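Local coordinates for 457aa long hypothetical protein (Pyrococcus horikoshii, PDB 2CSU) that is of unknown function but is built as a multidomain alpha/beta protein with a Rossmann-type CoA-binding domain followed by flavodoxin-like and ligase-type domains, at residues Pro289-Asn294 against Tyr442-Gln447; Gly293-Ile298 against Asn368-Ile373. All blocks are in the same frame, centred on the assembly; numbering follows the deposited sequence.

Interaction 1. Residues Pro289-Asn294 against Tyr442-Gln447; sequences PLPRGN and YALVEQ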
loop_
_atom_site.group_PDB
_atom_site.type_symbol
_atom_site.label_atom_id
_atom_site.label_comp_id
_atom_site.label_asym_id
_atom_site.label_seq_id
_atom_site.Cartn_x
_atom_site.Cartn_y
_atom_site.Cartn_z
ATOM N N PRO A 289 4.201 -18.823 14.749
ATOM C CA PRO A 289 3.433 -19.617 15.700
ATOM C C PRO A 289 2.183 -18.869 16.169
ATOM O O PRO A 289 2.164 -17.651 16.285
ATOM C CB PRO A 289 4.335 -19.920 16.894
ATOM C CG PRO A 289 5.745 -19.568 16.428
ATOM C CD PRO A 289 5.463 -18.423 15.346
ATOM N N LEU A 290 1.206 -19.614 16.667
ATOM C CA LEU A 290 0.058 -19.018 17.333
ATOM C C LEU A 290 0.376 -18.571 18.762
ATOM O O LEU A 290 0.977 -19.311 19.536
ATOM C CB LEU A 290 -1.111 -20.010 17.315
ATOM C CG LEU A 290 -1.498 -20.481 15.898
ATOM C CD1 LEU A 290 -2.604 -21.519 15.960
ATOM C CD2 LEU A 290 -1.948 -19.288 15.064
ATOM N N PRO A 291 -0.027 -17.339 19.122
ATOM C CA PRO A 291 0.196 -16.753 20.447
ATOM C C PRO A 291 -0.615 -17.426 21.551
ATOM O O PRO A 291 -1.761 -17.823 21.335
ATOM C CB PRO A 291 -0.217 -15.304 20.241
ATOM C CG PRO A 291 -1.359 -15.438 19.273
ATOM C CD PRO A 291 -0.799 -16.413 18.272
ATOM N N ARG A 292 -0.019 -17.543 22.736
ATOM C CA ARG A 292 -0.703 -18.170 23.857
ATOM C C ARG A 292 -1.552 -17.145 24.613
ATOM O O ARG A 292 -2.220 -17.449 25.592
ATOM C CB ARG A 292 0.348 -18.743 24.819
ATOM C CG ARG A 292 1.214 -19.844 24.208
ATOM C CD ARG A 292 1.895 -20.686 25.299
ATOM N NE ARG A 292 3.027 -19.957 25.887
ATOM C CZ ARG A 292 2.799 -19.230 26.998
ATOM N NH1 ARG A 292 1.585 -19.167 27.512
ATOM N NH2 ARG A 292 3.810 -18.586 27.595
ATOM N N GLY A 293 -1.539 -15.910 24.128
ATOM C CA GLY A 293 -2.319 -14.857 24.748
ATOM C C GLY A 293 -2.439 -13.681 23.803
ATOM O O GLY A 293 -1.979 -13.753 22.662
ATOM N N ASN A 294 -3.039 -12.592 24.267
ATOM C CA ASN A 294 -3.211 -11.421 23.422
ATOM C C ASN A 294 -2.410 -10.214 23.909
ATOM O O ASN A 294 -2.730 -9.077 23.564
ATOM C CB ASN A 294 -4.687 -11.030 23.361
ATOM C CG ASN A 294 -5.174 -10.408 24.663
ATOM O OD1 ASN A 294 -4.784 -10.834 25.748
ATOM N ND2 ASN A 294 -6.029 -9.398 24.555
ATOM N N TYR A 442 -3.958 -9.374 14.849
ATOM C CA TYR A 442 -5.336 -9.741 15.158
ATOM C C TYR A 442 -5.655 -11.135 14.625
ATOM O O TYR A 442 -6.267 -11.941 15.319
ATOM C CB TYR A 442 -6.309 -8.735 14.536
ATOM C CG TYR A 442 -7.755 -9.192 14.572
ATOM C CD1 TYR A 442 -8.491 -9.152 15.757
ATOM C CD2 TYR A 442 -8.373 -9.703 13.429
ATOM C CE1 TYR A 442 -9.815 -9.611 15.806
ATOM C CE2 TYR A 442 -9.686 -10.168 13.463
ATOM C CZ TYR A 442 -10.402 -10.119 14.656
ATOM O OH TYR A 442 -11.690 -10.593 14.700
ATOM N N ALA A 443 -5.237 -11.422 13.396
ATOM C CA ALA A 443 -5.520 -12.727 12.812
ATOM C C ALA A 443 -4.877 -13.859 13.604
ATOM O O ALA A 443 -5.462 -14.929 13.742
ATOM C CB ALA A 443 -5.069 -12.774 11.351
ATOM N N LEU A 444 -3.682 -13.619 14.136
ATOM C CA LEU A 444 -2.976 -14.639 14.911
ATOM C C LEU A 444 -3.684 -14.952 16.237
ATOM O O LEU A 444 -3.793 -16.112 16.632
ATOM C CB LEU A 444 -1.524 -14.197 15.169
ATOM C CG LEU A 444 -0.493 -14.454 14.045
ATOM C CD1 LEU A 444 0.725 -13.545 14.205
ATOM C CD2 LEU A 444 -0.070 -15.917 14.069
ATOM N N VAL A 445 -4.170 -13.923 16.923
ATOM C CA VAL A 445 -4.860 -14.151 18.193
ATOM C C VAL A 445 -6.197 -14.856 17.956
ATOM O O VAL A 445 -6.508 -15.832 18.637
ATOM C CB VAL A 445 -5.090 -12.824 18.964
ATOM C CG1 VAL A 445 -6.009 -13.049 20.150
ATOM C CG2 VAL A 445 -3.770 -12.290 19.458
ATOM N N GLU A 446 -6.972 -14.381 16.983
ATOM C CA GLU A 446 -8.264 -14.993 16.684
ATOM C C GLU A 446 -8.143 -16.467 16.306
ATOM O O GLU A 446 -8.966 -17.287 16.716
ATOM C CB GLU A 446 -8.979 -14.235 15.567
ATOM C CG GLU A 446 -10.031 -13.248 16.051
ATOM C CD GLU A 446 -11.230 -13.916 16.725
ATOM O OE1 GLU A 446 -12.002 -13.213 17.409
ATOM O OE2 GLU A 446 -11.409 -15.140 16.565
ATOM N N GLN A 447 -7.126 -16.809 15.523
ATOM C CA GLN A 447 -7.000 -18.218 15.161
ATOM C C GLN A 447 -6.587 -19.078 16.360
ATOM O O GLN A 447 -6.903 -20.262 16.463
ATOM C CB GLN A 447 -5.961 -18.325 14.043
ATOM C CG GLN A 447 -5.637 -19.772 13.669
ATOM C CD GLN A 447 -6.857 -20.423 13.055
ATOM O OE1 GLN A 447 -7.911 -19.832 12.897
ATOM N NE2 GLN A 447 -6.682 -21.718 12.723
#
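Pro-291 presses the CD-CG edge of its ring onto the backbone of helix 434-450, where the loop leading into strand 295-300 of the Ligase-CoA domain, an alpha/beta fold, runs past the helix. No hydrogen bond joins the two segments, so shape carries the contact, with 303 Å² buried. The ring is a bump set over the carbonyl of Leu-444: Pro-291 CD lies 3.4 Å from Leu-444 O and 3.9 Å from Leu-444 CB, while Pro-291 CG meets Val-445 CG2 at 4.0 Å. The Leu-444 and Val-445 side chains therefore both border the ring. Before the proline, Leu-290 has CG anti to its carbonyl carbon (chi1 -56°), and its CD2 fits between two helix side chains, 4.0 Å from Leu-444 CD2 and equally far from Gln-447 CG. Gln-447 CG, anti to its backbone N (chi1 174°), lies against Leu-290, and Gln-447 NE2 is satisfied by a hydrogen bond to Thr-227 O. Leu-444 CD2 also approaches the loop backbone, 3.6 Å from Pro-289 O. Beyond the ring, Val-445 spreads its two methyls over the chain: CG2 faces Gly-293 O, and CG1 touches Asn-294 CB at 4.0 Å.

Interaction 2. Residues Gly293-Ile298 against Asn368-Ile373; sequences GNKVAI and NVDMLI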
loop_
_atom_site.group_PDB
_atom_site.type_symbol
_atom_site.label_atom_id
_atom_site.label_comp_id
_atom_site.label_asym_id
_atom_site.label_seq_id
_atom_site.Cartn_x
_atom_site.Cartn_y
_atom_site.Cartn_z
ATOM N N GLY A 293 -1.539 -15.910 24.128
ATOM C CA GLY A 293 -2.319 -14.857 24.748
ATOM C C GLY A 293 -2.439 -13.681 23.803
ATOM O O GLY A 293 -1.979 -13.753 22.662
ATOM N N ASN A 294 -3.039 -12.592 24.267
ATOM C CA ASN A 294 -3.211 -11.421 23.422
ATOM C C ASN A 294 -2.410 -10.214 23.909
ATOM O O ASN A 294 -2.730 -9.077 23.564
ATOM C CB ASN A 294 -4.687 -11.030 23.361
ATOM C CG ASN A 294 -5.174 -10.408 24.663
ATOM O OD1 ASN A 294 -4.784 -10.834 25.748
ATOM N ND2 ASN A 294 -6.029 -9.398 24.555
ATOM N N LYS A 295 -1.383 -10.454 24.716
ATOM C CA LYS A 295 -0.563 -9.364 25.237
ATOM C C LYS A 295 0.654 -9.188 24.328
ATOM O O LYS A 295 1.529 -10.053 24.249
ATOM C CB LYS A 295 -0.132 -9.671 26.673
ATOM C CG LYS A 295 -1.299 -9.778 27.657
ATOM C CD LYS A 295 -2.097 -8.479 27.728
ATOM C CE LYS A 295 -3.280 -8.582 28.690
ATOM N NZ LYS A 295 -4.277 -9.615 28.276
ATOM N N VAL A 296 0.706 -8.052 23.653
ATOM C CA VAL A 296 1.777 -7.800 22.712
ATOM C C VAL A 296 2.825 -6.832 23.217
ATOM O O VAL A 296 2.536 -5.934 24.010
ATOM C CB VAL A 296 1.190 -7.255 21.388
ATOM C CG1 VAL A 296 2.259 -7.179 20.313
ATOM C CG2 VAL A 296 0.041 -8.130 20.947
ATOM N N ALA A 297 4.053 -7.035 22.756
ATOM C CA ALA A 297 5.150 -6.148 23.104
ATOM C C ALA A 297 5.540 -5.417 21.829
ATOM O O ALA A 297 5.762 -6.039 20.779
ATOM C CB ALA A 297 6.334 -6.934 23.628
ATOM N N ILE A 298 5.616 -4.097 21.917
ATOM C CA ILE A 298 6.009 -3.284 20.779
ATOM C C ILE A 298 7.405 -2.703 20.991
ATOM O O ILE A 298 7.652 -2.036 21.996
ATOM C CB ILE A 298 5.066 -2.083 20.567
ATOM C CG1 ILE A 298 3.631 -2.556 20.295
ATOM C CG2 ILE A 298 5.578 -1.237 19.409
ATOM C CD1 ILE A 298 2.617 -1.426 20.350
ATOM N N ASN A 368 5.396 -12.188 30.217
ATOM C CA ASN A 368 4.115 -11.533 29.959
ATOM C C ASN A 368 3.900 -11.138 28.508
ATOM O O ASN A 368 2.855 -10.591 28.159
ATOM C CB ASN A 368 3.956 -10.294 30.845
ATOM C CG ASN A 368 3.801 -10.646 32.311
ATOM O OD1 ASN A 368 3.061 -11.557 32.667
ATOM N ND2 ASN A 368 4.496 -9.911 33.172
ATOM N N VAL A 369 4.892 -11.404 27.667
ATOM C CA VAL A 369 4.795 -11.080 26.250
ATOM C C VAL A 369 4.344 -12.317 25.482
ATOM O O VAL A 369 4.960 -13.381 25.582
ATOM C CB VAL A 369 6.155 -10.598 25.692
ATOM C CG1 VAL A 369 6.042 -10.317 24.197
ATOM C CG2 VAL A 369 6.598 -9.333 26.429
ATOM N N ASP A 370 3.257 -12.181 24.729
ATOM C CA ASP A 370 2.730 -13.289 23.940
ATOM C C ASP A 370 3.100 -13.114 22.471
ATOM O O ASP A 370 3.166 -14.082 21.713
ATOM C CB ASP A 370 1.212 -13.347 24.078
ATOM C CG ASP A 370 0.778 -13.644 25.496
ATOM O OD1 ASP A 370 -0.299 -13.159 25.908
ATOM O OD2 ASP A 370 1.527 -14.371 26.187
HETATM N N MSE A 371 3.341 -11.867 22.087
HETATM C CA MSE A 371 3.682 -11.548 20.715
HETATM C C MSE A 371 4.615 -10.338 20.674
HETATM O O MSE A 371 4.508 -9.444 21.501
HETATM C CB MSE A 371 2.394 -11.263 19.933
HETATM C CG MSE A 371 2.549 -11.258 18.420
HETATM SE SE MSE A 371 0.946 -11.373 17.598
HETATM C CE MSE A 371 0.650 -9.810 17.386
ATOM N N LEU A 372 5.528 -10.319 19.713
ATOM C CA LEU A 372 6.467 -9.215 19.576
ATOM C C LEU A 372 6.326 -8.551 18.207
ATOM O O LEU A 372 6.429 -9.207 17.172
ATOM C CB LEU A 372 7.903 -9.730 19.768
ATOM C CG LEU A 372 9.089 -8.756 19.757
ATOM C CD1 LEU A 372 8.943 -7.794 20.925
ATOM C CD2 LEU A 372 10.395 -9.482 19.876
ATOM N N ILE A 373 6.067 -7.252 18.211
ATOM C CA ILE A 373 6.025 -6.435 16.999
ATOM C C ILE A 373 7.252 -5.525 16.878
ATOM O O ILE A 373 7.468 -4.613 17.663
ATOM C CB ILE A 373 4.748 -5.593 17.029
ATOM C CG1 ILE A 373 3.528 -6.484 16.777
ATOM C CG2 ILE A 373 4.793 -4.526 15.918
ATOM C CD1 ILE A 373 2.226 -5.682 16.704
#
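Ala-297 donates its N-H to Met-371 O (2.8 Å) and accepts from Ile-373 N, so that two bonds join strands 295-300 and 371-377 as parallel neighbours in the sheet of the Ligase-CoA domain. The N-H···O angles, 164° and 173°, show both bonds to be nearly straight; the axes of the short segments 295-298 and 371-373 cross at -29°. Where the pairing begins, Lys-295 O receives Asp-370 N at 2.8 Å and, weakly, Met-371 N. Lys-295 N is also bonded to Asp-370 OD1, but that oxygen sits too close to Gly-293 in the model for its place to be sure.

Side chains alternate between the faces. On one, Val-296 and Met-371, a selenomethionine, lie side by side, Val-296 CG2 being 4.0 Å from Met-371 CE; Val-296 CG1, anti to its backbone N, reaches Ile-373 CG1 at 3.8 Å. On the other, Ala-297 CB is pressed against Val-369 CG1 at 3.4 Å, tighter than usual for carbons, and also meets Leu-372 CD1 at 3.9 Å.

Farther out, helix 353-365 covers Ala-297 and Leu-372 through Leu-363, whereas helix 434-450 covers Met-371 and Ile-373. Val-296 bonds through its backbone to Lys-319 and Ala-321. Lys-295 NZ donates a hydrogen bond to Asn-294 OD1, 2.9 Å away. The chemistry is thus a backbone-paired, apolar sheet interior with its polar groups at the strand entrance, where the lysine and aspartate charges are not in contact, so any attraction between them would be long-range.

In the fold
Followed from the N terminus, the chain leaves helix 276-283, passes through 289-294 and enters strand 295-300, so both contacts start from one run of residues and share Gly-293 and Asn-294. Interaction 2 closes the shorter loop, with 69 residues between its segments; interaction 1 closes one of 147 when helix 434-450 returns near the C-terminal end. The shorter closure is nested within the longer. Their centres are 10 Å apart, and they touch directly: Pro-291 CB lies 3.9 Å from Asp-370 O, and Leu-444 CD1 lies 4.0 Å from Met-371 SE. Together they tie the incoming loop, two neighbouring parallel strands and the late helix into one layered unit.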